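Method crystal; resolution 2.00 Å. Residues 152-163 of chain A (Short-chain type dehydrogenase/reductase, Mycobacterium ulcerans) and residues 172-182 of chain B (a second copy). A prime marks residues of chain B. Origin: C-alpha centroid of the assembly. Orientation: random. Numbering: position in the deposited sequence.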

ATOM      1  N   ILE A 152     -13.194  -6.446  -1.270  1.00 23.73           N
ATOM      2  CA  ILE A 152     -12.920  -5.033  -1.113  1.00 24.33           C
ATOM      3  C   ILE A 152     -12.957  -4.584   0.394  1.00 24.35           C
ATOM      4  O   ILE A 152     -12.383  -3.535   0.753  1.00 25.25           O
ATOM      5  N   ALA A 153     -13.584  -5.387   1.258  1.00 23.67           N
ATOM      6  CA  ALA A 153     -13.610  -5.113   2.703  1.00 23.99           C
ATOM      7  C   ALA A 153     -12.205  -5.145   3.324  1.00 24.37           C
ATOM      8  O   ALA A 153     -12.017  -4.595   4.401  1.00 25.16           O
ATOM      9  N   ALA A 154     -11.243  -5.758   2.629  1.00 24.03           N
ATOM     10  CA  ALA A 154      -9.877  -5.845   3.087  1.00 24.34           C
ATOM     11  C   ALA A 154      -9.075  -4.664   2.583  1.00 24.83           C
ATOM     12  O   ALA A 154      -8.123  -4.277   3.232  1.00 26.71           O
ATOM     13  N   SER A 155      -9.451  -4.096   1.439  1.00 24.65           N
ATOM     14  CA  SER A 155      -8.701  -2.994   0.820  1.00 24.65           C
ATOM     15  C   SER A 155      -9.160  -1.604   1.322  1.00 24.77           C
ATOM     16  O   SER A 155      -8.372  -0.670   1.354  1.00 24.14           O
ATOM     17  N   ASN A 156     -10.435  -1.487   1.692  1.00 24.03           N
ATOM     18  CA  ASN A 156     -11.021  -0.233   2.173  1.00 24.42           C
ATOM     19  C   ASN A 156     -11.915  -0.518   3.369  1.00 24.27           C
ATOM     20  O   ASN A 156     -12.830  -1.352   3.280  1.00 24.39           O
ATOM     21  N   THR A 157     -11.682   0.178   4.474  1.00 23.73           N
ATOM     22  CA  THR A 157     -12.475  -0.067   5.695  1.00 22.55           C
ATOM     23  C   THR A 157     -13.973  -0.029   5.412  1.00 23.49           C
ATOM     24  O   THR A 157     -14.489   0.931   4.840  1.00 23.41           O
ATOM     25  N   HIS A 158     -14.660  -1.077   5.851  1.00 24.65           N
ATOM     26  CA  HIS A 158     -16.113  -1.135   5.842  1.00 25.31           C
ATOM     27  C   HIS A 158     -16.571  -0.970   7.276  1.00 25.92           C
ATOM     28  O   HIS A 158     -16.540  -1.934   8.041  1.00 26.94           O
ATOM     29  N   ARG A 159     -17.012   0.233   7.640  1.00 26.06           N
ATOM     30  CA  ARG A 159     -17.517   0.464   8.982  1.00 26.68           C
ATOM     31  C   ARG A 159     -18.610  -0.538   9.311  1.00 26.38           C
ATOM     32  O   ARG A 159     -19.513  -0.748   8.526  1.00 26.02           O
ATOM     33  N   TRP A 160     -18.502  -1.122  10.503  1.00 26.57           N
ATOM     34  CA  TRP A 160     -19.495  -2.038  11.121  1.00 26.69           C
ATOM     35  C   TRP A 160     -19.478  -3.483  10.594  1.00 26.42           C
ATOM     36  O   TRP A 160     -20.263  -4.306  11.033  1.00 26.23           O
ATOM     37  N   PHE A 161     -18.547  -3.797   9.700  1.00 26.13           N
ATOM     38  CA  PHE A 161     -18.395  -5.166   9.179  1.00 26.73           C
ATOM     39  C   PHE A 161     -17.485  -6.047  10.048  1.00 26.96           C
ATOM     40  O   PHE A 161     -17.328  -7.248   9.791  1.00 26.77           O
ATOM     41  N   GLY A 162     -16.911  -5.474  11.104  1.00 26.81           N
ATOM     42  CA  GLY A 162     -16.144  -6.275  12.082  1.00 26.32           C
ATOM     43  C   GLY A 162     -15.156  -7.256  11.460  1.00 25.53           C
ATOM     44  O   GLY A 162     -14.291  -6.841  10.692  1.00 25.11           O
ATOM     45  N   ALA A 163     -15.345  -8.560  11.744  1.00 25.23           N
ATOM     46  CA  ALA A 163     -14.414  -9.646  11.380  1.00 25.37           C
ATOM     47  C   ALA A 163     -14.168  -9.852   9.885  1.00 25.61           C
ATOM     48  O   ALA A 163     -13.140 -10.425   9.490  1.00 25.35           O
TER
ATOM     49  N   ASP B 172      -3.615  -4.898  12.096  1.00 23.61           N
ATOM     50  CA  ASP B 172      -3.467  -3.576  11.508  1.00 23.22           C
ATOM     51  C   ASP B 172      -4.778  -3.108  10.847  1.00 22.88           C
ATOM     52  O   ASP B 172      -5.130  -1.932  10.915  1.00 21.68           O
ATOM     53  N   HIS B 173      -5.466  -4.033  10.187  1.00 22.31           N
ATOM     54  CA  HIS B 173      -6.744  -3.710   9.585  1.00 22.36           C
ATOM     55  C   HIS B 173      -7.748  -3.355  10.653  1.00 22.07           C
ATOM     56  O   HIS B 173      -8.540  -2.433  10.482  1.00 21.19           O
ATOM     57  N   LEU B 174      -7.725  -4.095  11.758  1.00 22.83           N
ATOM     58  CA  LEU B 174      -8.599  -3.800  12.883  1.00 22.22           C
ATOM     59  C   LEU B 174      -8.346  -2.391  13.434  1.00 21.68           C
ATOM     60  O   LEU B 174      -9.285  -1.654  13.702  1.00 23.70           O
ATOM     61  N   MET B 175      -7.088  -2.010  13.597  1.00 21.93           N
ATOM     62  CA  MET B 175      -6.759  -0.677  14.065  1.00 20.35           C
ATOM     63  C   MET B 175      -7.389   0.384  13.135  1.00 20.00           C
ATOM     64  O   MET B 175      -7.976   1.354  13.592  1.00 18.77           O
ATOM     65  N   GLN B 176      -7.262   0.191  11.831  1.00 20.31           N
ATOM     66  CA  GLN B 176      -7.812   1.130  10.840  1.00 21.07           C
ATOM     67  C   GLN B 176      -9.334   1.162  10.776  1.00 21.20           C
ATOM     68  O   GLN B 176      -9.917   2.246  10.688  1.00 21.28           O
ATOM     69  N   LEU B 177      -9.961  -0.007  10.839  1.00 21.86           N
ATOM     70  CA  LEU B 177     -11.431  -0.118  10.914  1.00 22.25           C
ATOM     71  C   LEU B 177     -11.957   0.616  12.158  1.00 22.73           C
ATOM     72  O   LEU B 177     -12.949   1.393  12.086  1.00 23.23           O
ATOM     73  N   ALA B 178     -11.269   0.399  13.276  1.00 22.83           N
ATOM     74  CA  ALA B 178     -11.659   1.005  14.559  1.00 23.15           C
ATOM     75  C   ALA B 178     -11.486   2.526  14.553  1.00 22.77           C
ATOM     76  O   ALA B 178     -12.338   3.256  15.072  1.00 24.24           O
ATOM     77  N   ALA B 179     -10.417   3.014  13.927  1.00 22.43           N
ATOM     78  CA  ALA B 179     -10.242   4.460  13.684  1.00 21.66           C
ATOM     79  C   ALA B 179     -11.404   5.030  12.851  1.00 22.12           C
ATOM     80  O   ALA B 179     -11.907   6.110  13.127  1.00 21.54           O
ATOM     81  N   ASP B 180     -11.853   4.278  11.858  1.00 22.73           N
ATOM     82  CA  ASP B 180     -12.935   4.737  10.998  1.00 22.99           C
ATOM     83  C   ASP B 180     -14.213   4.878  11.850  1.00 22.47           C
ATOM     84  O   ASP B 180     -14.840   5.947  11.881  1.00 21.42           O
ATOM     85  N   GLU B 181     -14.533   3.822  12.581  1.00 21.83           N
ATOM     86  CA  GLU B 181     -15.720   3.778  13.410  1.00 22.58           C
ATOM     87  C   GLU B 181     -15.740   4.752  14.573  1.00 22.48           C
ATOM     88  O   GLU B 181     -16.812   5.226  14.936  1.00 22.55           O
ATOM     89  N   LEU B 182     -14.580   4.968  15.215  1.00 21.55           N
ATOM     90  CA  LEU B 182     -14.525   5.613  16.507  1.00 21.36           C
ATOM     91  C   LEU B 182     -14.075   7.093  16.472  1.00 21.64           C
ATOM     92  O   LEU B 182     -14.111   7.758  17.509  1.00 22.25           O
TER

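The contact is a largely polar, water-lined packing of an irregular chain A segment along one helix of chain B, with two direct hydrogen bonds and a leucine packed against the turn. His173′ and Leu177′ are four residues apart and Asp180′ follows three after Leu177′, with its neighbour Glu181′ alongside, so these side chains meet the loop from one side of the helix.

Thr157 points toward the helix at the middle of the contact. Its p rotamer (chi1 48°) allows OG1 to donate to Asp180′ OD2 at 2.7 Å, while its methyl lies against the helix backbone, with Thr157 CG2 3.6 Å from Leu177′ N. Asp180′, chi1 t, also points toward the loop and meets Arg159 (chi1 m, chi2 t). Asp180′ OD1 lies over one face of the guanidinium, 3.7 Å from Arg159 NE, a long salt bridge in which the charges attract without an N-H directed at the oxygen. Water 3 links Arg159 NH2 to Asp180′ OD2.

Leu177′ (t, p) leaves its backbone sideways, but its end reaches the type II turn from His158 to Phe161, where Leu177′ CD1 is 3.2 Å from His158 O, and Leu177′ CD2 lies 3.5 Å from Gly162 O, just past the turn. Beyond it, Glu181′ (m, t) extends its carboxylate to the turn, where Trp160 N donates to Glu181′ OE2 at 2.8 Å. Water 4 donates to this same oxygen and accepts a weak bond from Gly162 N. Trp160 starts away from the helix, yet its ring comes back to place CD1 3.8 Å from Glu181′ CD.

At the other end, His173′ (chi1 t) points toward the chain A stretch, and its ring lies near the carbonyls of Ala153 and Ala154, with NE2 of His173′ 3.2 Å from Ala153 O. Water 1 joins His173′ NE2 to Ala153 O and His158 N, and water 2 joins His173′ ND1 to Ala154 O, so both ring nitrogens have a water partner.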

ATOM      1  CB  ILE A 152     -13.797  -4.177  -2.043  1.00 24.48           C
ATOM      2  CG1 ILE A 152     -13.290  -2.727  -2.066  1.00 26.27           C
ATOM      3  CG2 ILE A 152     -15.295  -4.242  -1.673  1.00 24.46           C
ATOM      4  CD1 ILE A 152     -14.222  -1.810  -2.816  1.00 28.74           C
ATOM      5  CB  ALA A 153     -14.551  -6.073   3.436  1.00 23.24           C
ATOM      6  CB  ALA A 154      -9.216  -7.180   2.613  1.00 24.41           C
ATOM      7  CB  SER A 155      -8.785  -3.055  -0.710  1.00 24.96           C
ATOM      8  OG  SER A 155     -10.133  -2.912  -1.195  1.00 23.98           O
ATOM      9  CB  ASN A 156     -11.886   0.447   1.092  1.00 24.48           C
ATOM     10  CG  ASN A 156     -11.143   0.660  -0.234  1.00 25.19           C
ATOM     11  OD1 ASN A 156     -10.846  -0.304  -0.951  1.00 21.60           O
ATOM     12  ND2 ASN A 156     -10.870   1.930  -0.574  1.00 23.09           N
ATOM     13  CB  THR A 157     -12.129   0.921   6.803  1.00 22.29           C
ATOM     14  OG1 THR A 157     -12.117   2.254   6.279  1.00 20.78           O
ATOM     15  CG2 THR A 157     -10.721   0.607   7.392  1.00 20.05           C
ATOM     16  CB  HIS A 158     -16.607  -2.487   5.319  1.00 25.50           C
ATOM     17  CG  HIS A 158     -16.504  -2.654   3.835  1.00 24.97           C
ATOM     18  ND1 HIS A 158     -15.439  -2.183   3.106  1.00 24.40           N
ATOM     19  CD2 HIS A 158     -17.322  -3.276   2.948  1.00 28.68           C
ATOM     20  CE1 HIS A 158     -15.609  -2.489   1.828  1.00 27.71           C
ATOM     21  NE2 HIS A 158     -16.744  -3.158   1.703  1.00 27.84           N
ATOM     22  CB  ARG A 159     -18.085   1.882   9.158  1.00 27.57           C
ATOM     23  CG  ARG A 159     -17.093   2.975   9.449  1.00 28.30           C
ATOM     24  CD  ARG A 159     -17.769   4.336   9.317  1.00 29.48           C
ATOM     25  NE  ARG A 159     -17.764   4.698   7.910  1.00 32.81           N
ATOM     26  CZ  ARG A 159     -18.271   5.803   7.380  1.00 35.59           C
ATOM     27  NH1 ARG A 159     -18.874   6.696   8.131  1.00 35.59           N
ATOM     28  NH2 ARG A 159     -18.168   6.011   6.061  1.00 37.36           N
ATOM     29  CB  TRP A 160     -20.911  -1.434  11.108  1.00 27.04           C
ATOM     30  CG  TRP A 160     -20.871  -0.048  11.623  1.00 27.28           C
ATOM     31  CD1 TRP A 160     -20.525   0.336  12.874  1.00 27.98           C
ATOM     32  CD2 TRP A 160     -21.096   1.149  10.874  1.00 26.73           C
ATOM     33  NE1 TRP A 160     -20.557   1.710  12.974  1.00 30.66           N
ATOM     34  CE2 TRP A 160     -20.892   2.232  11.751  1.00 28.46           C
ATOM     35  CE3 TRP A 160     -21.451   1.412   9.544  1.00 27.80           C
ATOM     36  CZ2 TRP A 160     -21.035   3.562  11.347  1.00 28.44           C
ATOM     37  CZ3 TRP A 160     -21.598   2.726   9.144  1.00 29.16           C
ATOM     38  CH2 TRP A 160     -21.393   3.791  10.050  1.00 27.16           C
ATOM     39  CB  PHE A 161     -17.913  -5.129   7.727  1.00 26.74           C
ATOM     40  CG  PHE A 161     -19.010  -4.845   6.734  1.00 29.89           C
ATOM     41  CD1 PHE A 161     -19.742  -3.673   6.806  1.00 30.65           C
ATOM     42  CD2 PHE A 161     -19.294  -5.748   5.714  1.00 32.47           C
ATOM     43  CE1 PHE A 161     -20.731  -3.408   5.909  1.00 32.01           C
ATOM     44  CE2 PHE A 161     -20.272  -5.495   4.819  1.00 34.02           C
ATOM     45  CZ  PHE A 161     -21.007  -4.317   4.910  1.00 34.14           C
ATOM     46  CB  ALA A 163     -14.881 -10.986  12.003  1.00 25.12           C
TER
ATOM     47  CB  ASP B 172      -2.317  -3.581  10.526  1.00 23.08           C
ATOM     48  CG  ASP B 172      -0.965  -3.724  11.237  1.00 27.93           C
ATOM     49  OD1 ASP B 172      -0.859  -3.402  12.448  1.00 29.08           O
ATOM     50  OD2 ASP B 172      -0.017  -4.185  10.578  1.00 30.53           O
ATOM     51  CB  HIS B 173      -7.280  -4.833   8.712  1.00 22.10           C
ATOM     52  CG  HIS B 173      -8.479  -4.429   7.908  1.00 22.40           C
ATOM     53  ND1 HIS B 173      -8.366  -3.822   6.680  1.00 25.08           N
ATOM     54  CD2 HIS B 173      -9.809  -4.496   8.177  1.00 22.19           C
ATOM     55  CE1 HIS B 173      -9.580  -3.552   6.210  1.00 26.12           C
ATOM     56  NE2 HIS B 173     -10.473  -3.951   7.100  1.00 22.88           N
ATOM     57  CB  LEU B 174      -8.448  -4.864  13.986  1.00 22.69           C
ATOM     58  CG  LEU B 174      -9.350  -4.711  15.194  1.00 21.18           C
ATOM     59  CD1 LEU B 174     -10.854  -4.671  14.784  1.00 22.82           C
ATOM     60  CD2 LEU B 174      -9.092  -5.816  16.240  1.00 22.83           C
ATOM     61  CB  MET B 175      -5.236  -0.505  14.149  1.00 20.79           C
ATOM     62  CG  MET B 175      -4.499  -1.390  15.198  1.00 19.60           C
ATOM     63  SD  MET B 175      -5.101  -1.228  16.903  1.00 22.13           S
ATOM     64  CE  MET B 175      -6.126  -2.685  17.097  1.00 23.66           C
ATOM     65  CB  GLN B 176      -7.246   0.838   9.445  1.00 20.85           C
ATOM     66  CG  GLN B 176      -5.822   1.244   9.325  1.00 21.74           C
ATOM     67  CD  GLN B 176      -5.268   1.067   7.938  1.00 24.45           C
ATOM     68  OE1 GLN B 176      -5.495   0.044   7.324  1.00 24.96           O
ATOM     69  NE2 GLN B 176      -4.499   2.039   7.464  1.00 24.27           N
ATOM     70  CB  LEU B 177     -11.863  -1.597  10.959  1.00 22.92           C
ATOM     71  CG  LEU B 177     -13.355  -1.907  11.172  1.00 23.00           C
ATOM     72  CD1 LEU B 177     -14.122  -1.313  10.019  1.00 21.78           C
ATOM     73  CD2 LEU B 177     -13.646  -3.429  11.312  1.00 26.87           C
ATOM     74  CB  ALA B 178     -10.907   0.359  15.694  1.00 22.25           C
ATOM     75  CB  ALA B 179      -8.908   4.749  12.992  1.00 21.07           C
ATOM     76  CB  ASP B 180     -13.086   3.781   9.814  1.00 23.27           C
ATOM     77  CG  ASP B 180     -13.849   4.378   8.642  1.00 24.73           C
ATOM     78  OD1 ASP B 180     -14.295   5.534   8.730  1.00 22.32           O
ATOM     79  OD2 ASP B 180     -13.982   3.662   7.616  1.00 23.92           O
ATOM     80  CB  GLU B 181     -15.974   2.355  13.971  1.00 23.11           C
ATOM     81  CG  GLU B 181     -16.498   1.375  12.956  1.00 22.86           C
ATOM     82  CD  GLU B 181     -16.832  -0.001  13.531  1.00 22.72           C
ATOM     83  OE1 GLU B 181     -17.163  -0.102  14.738  1.00 26.11           O
ATOM     84  OE2 GLU B 181     -16.794  -0.988  12.759  1.00 23.66           O
ATOM     85  CB  LEU B 182     -13.622   4.808  17.482  1.00 20.69           C
ATOM     86  CG  LEU B 182     -13.977   3.337  17.790  1.00 20.49           C
ATOM     87  CD1 LEU B 182     -12.901   2.670  18.679  1.00 20.29           C
ATOM     88  CD2 LEU B 182     -15.357   3.253  18.450  1.00 20.25           C
TER
HETATM   89  O   HOH W   1     -13.168  -3.653   6.721  1.00 15.99           O
HETATM   90  O   HOH W   2      -5.879  -4.553   5.257  1.00 41.09           O
HETATM   91  O   HOH W   3     -15.487   4.430   5.321  1.00 21.61           O
HETATM   92  O   HOH W   4     -17.301  -3.560  13.104  1.00 19.99           O